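Local coordinates for protein insecticidal Delta-Endotoxin Cry8Ea1 (Bacillus Thuringiensis, PDB 3EB7) that kills the underground larvae of the beetle Holotrichia parallela as a three-domain crystal toxin, probably by forming pores in gut cell membranes, at residues R517-A531 against E542-F555. Numbering follows the deposited sequence.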
loop_
_atom_site.group_PDB
_atom_site.type_symbol
_atom_site.label_atom_id
_atom_site.label_comp_id
_atom_site.label_asym_id
_atom_site.label_seq_id
_atom_site.Cartn_x
_atom_site.Cartn_y
_atom_site.Cartn_z
ATOM N N ARG A 517 -13.913 -15.127 -20.104
ATOM C CA ARG A 517 -14.873 -14.080 -19.829
ATOM C C ARG A 517 -16.288 -14.649 -19.809
ATOM O O ARG A 517 -16.748 -15.290 -20.780
ATOM C CB ARG A 517 -14.768 -12.940 -20.849
ATOM C CG ARG A 517 -15.658 -11.744 -20.490
ATOM C CD ARG A 517 -17.067 -11.869 -21.037
ATOM N NE ARG A 517 -17.116 -11.509 -22.458
ATOM C CZ ARG A 517 -17.248 -12.378 -23.466
ATOM N NH1 ARG A 517 -17.345 -13.692 -23.243
ATOM N NH2 ARG A 517 -17.296 -11.928 -24.703
ATOM N N GLY A 518 -16.987 -14.375 -18.704
ATOM C CA GLY A 518 -18.332 -14.871 -18.499
ATOM C C GLY A 518 -18.501 -16.379 -18.656
ATOM O O GLY A 518 -19.613 -16.840 -18.906
ATOM N N GLY A 519 -17.424 -17.150 -18.513
ATOM C CA GLY A 519 -17.474 -18.606 -18.725
ATOM C C GLY A 519 -16.875 -19.109 -20.045
ATOM O O GLY A 519 -16.585 -20.305 -20.202
ATOM N N THR A 520 -16.650 -18.202 -20.984
ATOM C CA THR A 520 -16.084 -18.573 -22.270
ATOM C C THR A 520 -14.725 -17.905 -22.552
ATOM O O THR A 520 -14.494 -16.782 -22.126
ATOM C CB THR A 520 -17.116 -18.392 -23.420
ATOM O OG1 THR A 520 -16.488 -17.773 -24.534
ATOM C CG2 THR A 520 -18.283 -17.538 -22.994
ATOM N N THR A 521 -13.835 -18.628 -23.244
ATOM C CA THR A 521 -12.475 -18.191 -23.557
ATOM C C THR A 521 -12.493 -17.116 -24.610
ATOM O O THR A 521 -13.103 -17.294 -25.680
ATOM C CB THR A 521 -11.628 -19.365 -24.085
ATOM O OG1 THR A 521 -11.533 -20.354 -23.062
ATOM C CG2 THR A 521 -10.219 -18.932 -24.428
ATOM N N VAL A 522 -11.822 -16.003 -24.325
ATOM C CA VAL A 522 -11.769 -14.894 -25.261
ATOM C C VAL A 522 -10.347 -14.634 -25.780
ATOM O O VAL A 522 -10.165 -13.952 -26.796
ATOM C CB VAL A 522 -12.408 -13.584 -24.669
ATOM C CG1 VAL A 522 -13.954 -13.655 -24.709
ATOM C CG2 VAL A 522 -11.835 -13.232 -23.245
ATOM N N ASN A 523 -9.347 -15.186 -25.093
ATOM C CA ASN A 523 -7.945 -15.024 -25.453
ATOM C C ASN A 523 -7.204 -16.292 -25.054
ATOM O O ASN A 523 -7.530 -16.889 -24.042
ATOM C CB ASN A 523 -7.295 -13.821 -24.752
ATOM C CG ASN A 523 -7.853 -12.478 -25.193
ATOM O OD1 ASN A 523 -7.734 -12.094 -26.358
ATOM N ND2 ASN A 523 -8.423 -11.733 -24.261
ATOM N N ASN A 524 -6.254 -16.734 -25.867
ATOM C CA ASN A 524 -5.378 -17.894 -25.498
ATOM C C ASN A 524 -4.016 -17.694 -26.143
ATOM O O ASN A 524 -3.935 -17.198 -27.265
ATOM C CB ASN A 524 -5.941 -19.292 -25.912
ATOM C CG ASN A 524 -5.151 -20.505 -25.222
ATOM O OD1 ASN A 524 -5.559 -20.961 -24.143
ATOM N ND2 ASN A 524 -4.026 -20.985 -25.832
ATOM N N GLY A 525 -2.957 -18.081 -25.441
ATOM C CA GLY A 525 -1.630 -17.950 -26.014
ATOM C C GLY A 525 -0.576 -18.589 -25.175
ATOM O O GLY A 525 -0.840 -18.983 -24.054
ATOM N N ARG A 526 0.627 -18.668 -25.721
ATOM C CA ARG A 526 1.774 -19.162 -25.004
ATOM C C ARG A 526 2.651 -17.996 -24.596
ATOM O O ARG A 526 2.803 -17.043 -25.356
ATOM C CB ARG A 526 2.590 -20.123 -25.864
ATOM C CG ARG A 526 3.765 -20.707 -25.100
ATOM C CD ARG A 526 3.794 -22.160 -25.368
ATOM N NE ARG A 526 4.795 -22.883 -24.586
ATOM C CZ ARG A 526 4.469 -23.716 -23.615
ATOM N NH1 ARG A 526 3.195 -23.865 -23.289
ATOM N NH2 ARG A 526 5.403 -24.362 -22.956
ATOM N N PHE A 527 3.228 -18.071 -23.390
ATOM C CA PHE A 527 4.080 -17.012 -22.907
ATOM C C PHE A 527 5.350 -17.581 -22.360
ATOM O O PHE A 527 5.395 -18.724 -21.923
ATOM C CB PHE A 527 3.312 -16.123 -21.915
ATOM C CG PHE A 527 2.096 -15.509 -22.529
ATOM C CD1 PHE A 527 0.862 -16.179 -22.479
ATOM C CD2 PHE A 527 2.208 -14.314 -23.255
ATOM C CE1 PHE A 527 -0.260 -15.643 -23.114
ATOM C CE2 PHE A 527 1.110 -13.782 -23.899
ATOM C CZ PHE A 527 -0.132 -14.432 -23.838
ATOM N N ASN A 528 6.402 -16.790 -22.429
ATOM C CA ASN A 528 7.729 -17.278 -22.132
ATOM C C ASN A 528 8.147 -16.956 -20.710
ATOM O O ASN A 528 7.598 -16.068 -20.070
ATOM C CB ASN A 528 8.730 -16.699 -23.139
ATOM C CG ASN A 528 8.572 -17.294 -24.553
ATOM O OD1 ASN A 528 8.172 -18.440 -24.717
ATOM N ND2 ASN A 528 8.945 -16.524 -25.556
ATOM N N LYS A 529 9.112 -17.709 -20.219
ATOM C CA LYS A 529 9.583 -17.561 -18.872
ATOM C C LYS A 529 10.332 -16.237 -18.739
ATOM O O LYS A 529 10.892 -15.751 -19.713
ATOM C CB LYS A 529 10.469 -18.747 -18.477
ATOM C CG LYS A 529 11.828 -18.807 -19.107
ATOM C CD LYS A 529 12.587 -20.006 -18.521
ATOM C CE LYS A 529 14.073 -19.794 -18.591
ATOM N NZ LYS A 529 14.837 -20.589 -17.558
ATOM N N SER A 530 10.357 -15.689 -17.533
ATOM C CA SER A 530 10.806 -14.316 -17.324
ATOM C C SER A 530 11.852 -14.299 -16.228
ATOM O O SER A 530 12.409 -13.245 -15.907
ATOM C CB SER A 530 9.619 -13.446 -16.898
ATOM O OG SER A 530 9.239 -13.842 -15.599
ATOM N N ALA A 531 12.092 -15.467 -15.630
ATOM C CA ALA A 531 12.950 -15.532 -14.460
ATOM C C ALA A 531 13.677 -16.849 -14.433
ATOM O O ALA A 531 13.172 -17.823 -14.966
ATOM C CB ALA A 531 12.129 -15.352 -13.188
ATOM N N GLU A 542 12.942 -6.619 -13.078
ATOM C CA GLU A 542 13.050 -7.125 -14.472
ATOM C C GLU A 542 12.402 -8.512 -14.760
ATOM O O GLU A 542 12.102 -8.826 -15.914
ATOM C CB GLU A 542 14.512 -7.169 -14.902
ATOM C CG GLU A 542 15.335 -8.145 -14.065
ATOM C CD GLU A 542 16.748 -8.382 -14.630
ATOM O OE1 GLU A 542 17.209 -9.563 -14.580
ATOM O OE2 GLU A 542 17.380 -7.394 -15.137
ATOM N N ASN A 543 12.206 -9.317 -13.714
ATOM C CA ASN A 543 11.517 -10.588 -13.817
ATOM C C ASN A 543 9.996 -10.458 -13.950
ATOM O O ASN A 543 9.307 -11.458 -14.099
ATOM C CB ASN A 543 11.850 -11.479 -12.606
ATOM C CG ASN A 543 13.360 -11.743 -12.459
ATOM O OD1 ASN A 543 14.033 -12.164 -13.409
ATOM N ND2 ASN A 543 13.879 -11.522 -11.262
ATOM N N PHE A 544 9.459 -9.243 -13.924
ATOM C CA PHE A 544 8.020 -9.068 -14.222
ATOM C C PHE A 544 7.767 -8.660 -15.644
ATOM O O PHE A 544 8.445 -7.771 -16.148
ATOM C CB PHE A 544 7.404 -8.089 -13.234
ATOM C CG PHE A 544 7.444 -8.612 -11.847
ATOM C CD1 PHE A 544 8.487 -8.269 -11.005
ATOM C CD2 PHE A 544 6.472 -9.522 -11.415
ATOM C CE1 PHE A 544 8.542 -8.797 -9.730
ATOM C CE2 PHE A 544 6.519 -10.054 -10.152
ATOM C CZ PHE A 544 7.542 -9.700 -9.299
ATOM N N LYS A 545 6.827 -9.338 -16.312
ATOM C CA LYS A 545 6.563 -9.070 -17.730
ATOM C C LYS A 545 5.073 -9.114 -18.006
ATOM O O LYS A 545 4.299 -9.545 -17.163
ATOM C CB LYS A 545 7.295 -10.082 -18.636
ATOM C CG LYS A 545 8.833 -10.144 -18.414
ATOM C CD LYS A 545 9.642 -10.135 -19.714
ATOM C CE LYS A 545 11.102 -9.732 -19.465
ATOM N NZ LYS A 545 11.834 -10.649 -18.463
ATOM N N PHE A 546 4.691 -8.695 -19.206
ATOM C CA PHE A 546 3.303 -8.702 -19.636
ATOM C C PHE A 546 2.997 -9.847 -20.597
ATOM O O PHE A 546 3.747 -10.107 -21.524
ATOM C CB PHE A 546 2.925 -7.368 -20.294
ATOM C CG PHE A 546 2.567 -6.295 -19.313
ATOM C CD1 PHE A 546 1.480 -6.462 -18.444
ATOM C CD2 PHE A 546 3.300 -5.108 -19.261
ATOM C CE1 PHE A 546 1.130 -5.476 -17.513
ATOM C CE2 PHE A 546 2.964 -4.103 -18.327
ATOM C CZ PHE A 546 1.871 -4.296 -17.454
ATOM N N ALA A 547 1.909 -10.551 -20.319
ATOM C CA ALA A 547 1.251 -11.389 -21.295
ATOM C C ALA A 547 0.164 -10.515 -21.917
ATOM O O ALA A 547 -0.857 -10.243 -21.277
ATOM C CB ALA A 547 0.652 -12.613 -20.632
ATOM N N SER A 548 0.399 -10.077 -23.159
ATOM C CA SER A 548 -0.441 -9.100 -23.831
ATOM C C SER A 548 -1.108 -9.687 -25.090
ATOM O O SER A 548 -0.471 -10.344 -25.916
ATOM C CB SER A 548 0.377 -7.846 -24.167
ATOM O OG SER A 548 -0.426 -6.827 -24.750
ATOM N N PHE A 549 -2.415 -9.457 -25.194
ATOM C CA PHE A 549 -3.220 -9.860 -26.317
ATOM C C PHE A 549 -3.711 -8.599 -27.014
ATOM O O PHE A 549 -4.068 -7.625 -26.339
ATOM C CB PHE A 549 -4.457 -10.610 -25.847
ATOM C CG PHE A 549 -4.169 -11.867 -25.084
ATOM C CD1 PHE A 549 -4.270 -11.880 -23.684
ATOM C CD2 PHE A 549 -3.832 -13.063 -25.758
ATOM C CE1 PHE A 549 -4.030 -13.045 -22.958
ATOM C CE2 PHE A 549 -3.587 -14.257 -25.027
ATOM C CZ PHE A 549 -3.690 -14.242 -23.619
ATOM N N SER A 550 -3.784 -8.667 -28.345
ATOM C CA SER A 550 -4.303 -7.603 -29.189
ATOM C C SER A 550 -5.742 -7.866 -29.611
ATOM O O SER A 550 -6.481 -6.927 -29.855
ATOM C CB SER A 550 -3.416 -7.402 -30.433
ATOM O OG SER A 550 -3.255 -8.626 -31.150
ATOM N N THR A 551 -6.129 -9.135 -29.692
ATOM C CA THR A 551 -7.518 -9.541 -29.983
ATOM C C THR A 551 -8.497 -9.072 -28.877
ATOM O O THR A 551 -8.458 -9.579 -27.762
ATOM C CB THR A 551 -7.602 -11.102 -30.163
ATOM O OG1 THR A 551 -6.693 -11.505 -31.190
ATOM C CG2 THR A 551 -9.015 -11.589 -30.521
ATOM N N PRO A 552 -9.389 -8.107 -29.196
ATOM C CA PRO A 552 -10.274 -7.593 -28.166
ATOM C C PRO A 552 -11.497 -8.496 -27.940
ATOM O O PRO A 552 -11.596 -9.585 -28.536
ATOM C CB PRO A 552 -10.686 -6.242 -28.718
ATOM C CG PRO A 552 -10.760 -6.478 -30.207
ATOM C CD PRO A 552 -9.634 -7.468 -30.506
ATOM N N PHE A 553 -12.398 -8.049 -27.061
ATOM C CA PHE A 553 -13.649 -8.716 -26.764
ATOM C C PHE A 553 -14.513 -7.683 -26.049
ATOM O O PHE A 553 -14.026 -6.617 -25.656
ATOM C CB PHE A 553 -13.425 -9.919 -25.863
ATOM C CG PHE A 553 -12.909 -9.560 -24.457
ATOM C CD1 PHE A 553 -13.794 -9.292 -23.414
ATOM C CD2 PHE A 553 -11.543 -9.505 -24.190
ATOM C CE1 PHE A 553 -13.316 -8.967 -22.148
ATOM C CE2 PHE A 553 -11.086 -9.189 -22.954
ATOM C CZ PHE A 553 -11.970 -8.913 -21.930
ATOM N N THR A 554 -15.796 -8.001 -25.902
ATOM C CA THR A 554 -16.714 -7.220 -25.090
ATOM C C THR A 554 -17.203 -8.061 -23.894
ATOM O O THR A 554 -17.212 -9.290 -23.953
ATOM C CB THR A 554 -17.933 -6.767 -25.914
ATOM O OG1 THR A 554 -18.554 -7.924 -26.463
ATOM C CG2 THR A 554 -17.509 -5.857 -27.048
ATOM N N PHE A 555 -17.608 -7.394 -22.820
ATOM C CA PHE A 555 -18.362 -8.064 -21.781
ATOM C C PHE A 555 -19.813 -8.343 -22.198
ATOM O O PHE A 555 -20.376 -7.643 -23.010
ATOM C CB PHE A 555 -18.280 -7.269 -20.473
ATOM C CG PHE A 555 -16.897 -7.233 -19.898
ATOM C CD1 PHE A 555 -16.073 -6.130 -20.108
ATOM C CD2 PHE A 555 -16.412 -8.314 -19.194
ATOM C CE1 PHE A 555 -14.794 -6.104 -19.618
ATOM C CE2 PHE A 555 -15.149 -8.301 -18.690
ATOM C CZ PHE A 555 -14.322 -7.194 -18.902
HETATM O O HOH W 1 -11.678 -12.226 -27.965
#
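F527 and F549 form an offset edge-to-face pair, the edge of F527 turned to the face of F549 with planes at 87° and centroids 5.4 Å apart. CH-pi contacts cover one face of each ring: A547 CB sits 3.5 Å from the centroid of the F527 ring, and N523 CB lies almost on the normal of the F549 ring, with the N523 amide stacked nearly parallel to it. Farther along, V522 CG2 makes a CH-pi contact over the face of F553. Polar bonds hold the two ends. At one, R517 grips the backbone oxygen of T554 side-on, NE and NH2 each 2.7 Å from T554 O, which lies in the guanidinium plane; chi1 of -173° sets CG against F555 CD2, and bends at chi2 and chi3 then turn the guanidinium onto T554 O. At the other, S530 OG donates to N543 O (2.8 Å), while K545 packs its CG on S530 CB and, within 542-555, bonds through NZ to E542 O. A water bridges V522 O and P552 O. In this C-terminal beta-sandwich domain, 520-527 is an edge strand, joined to 511-517 by a type I' hairpin turn, while 545-548 pairs with 498-507 of the other sheet; F527 and F549 rest on 511-517, F553 on V501 of 498-507, and F555 on 559-567.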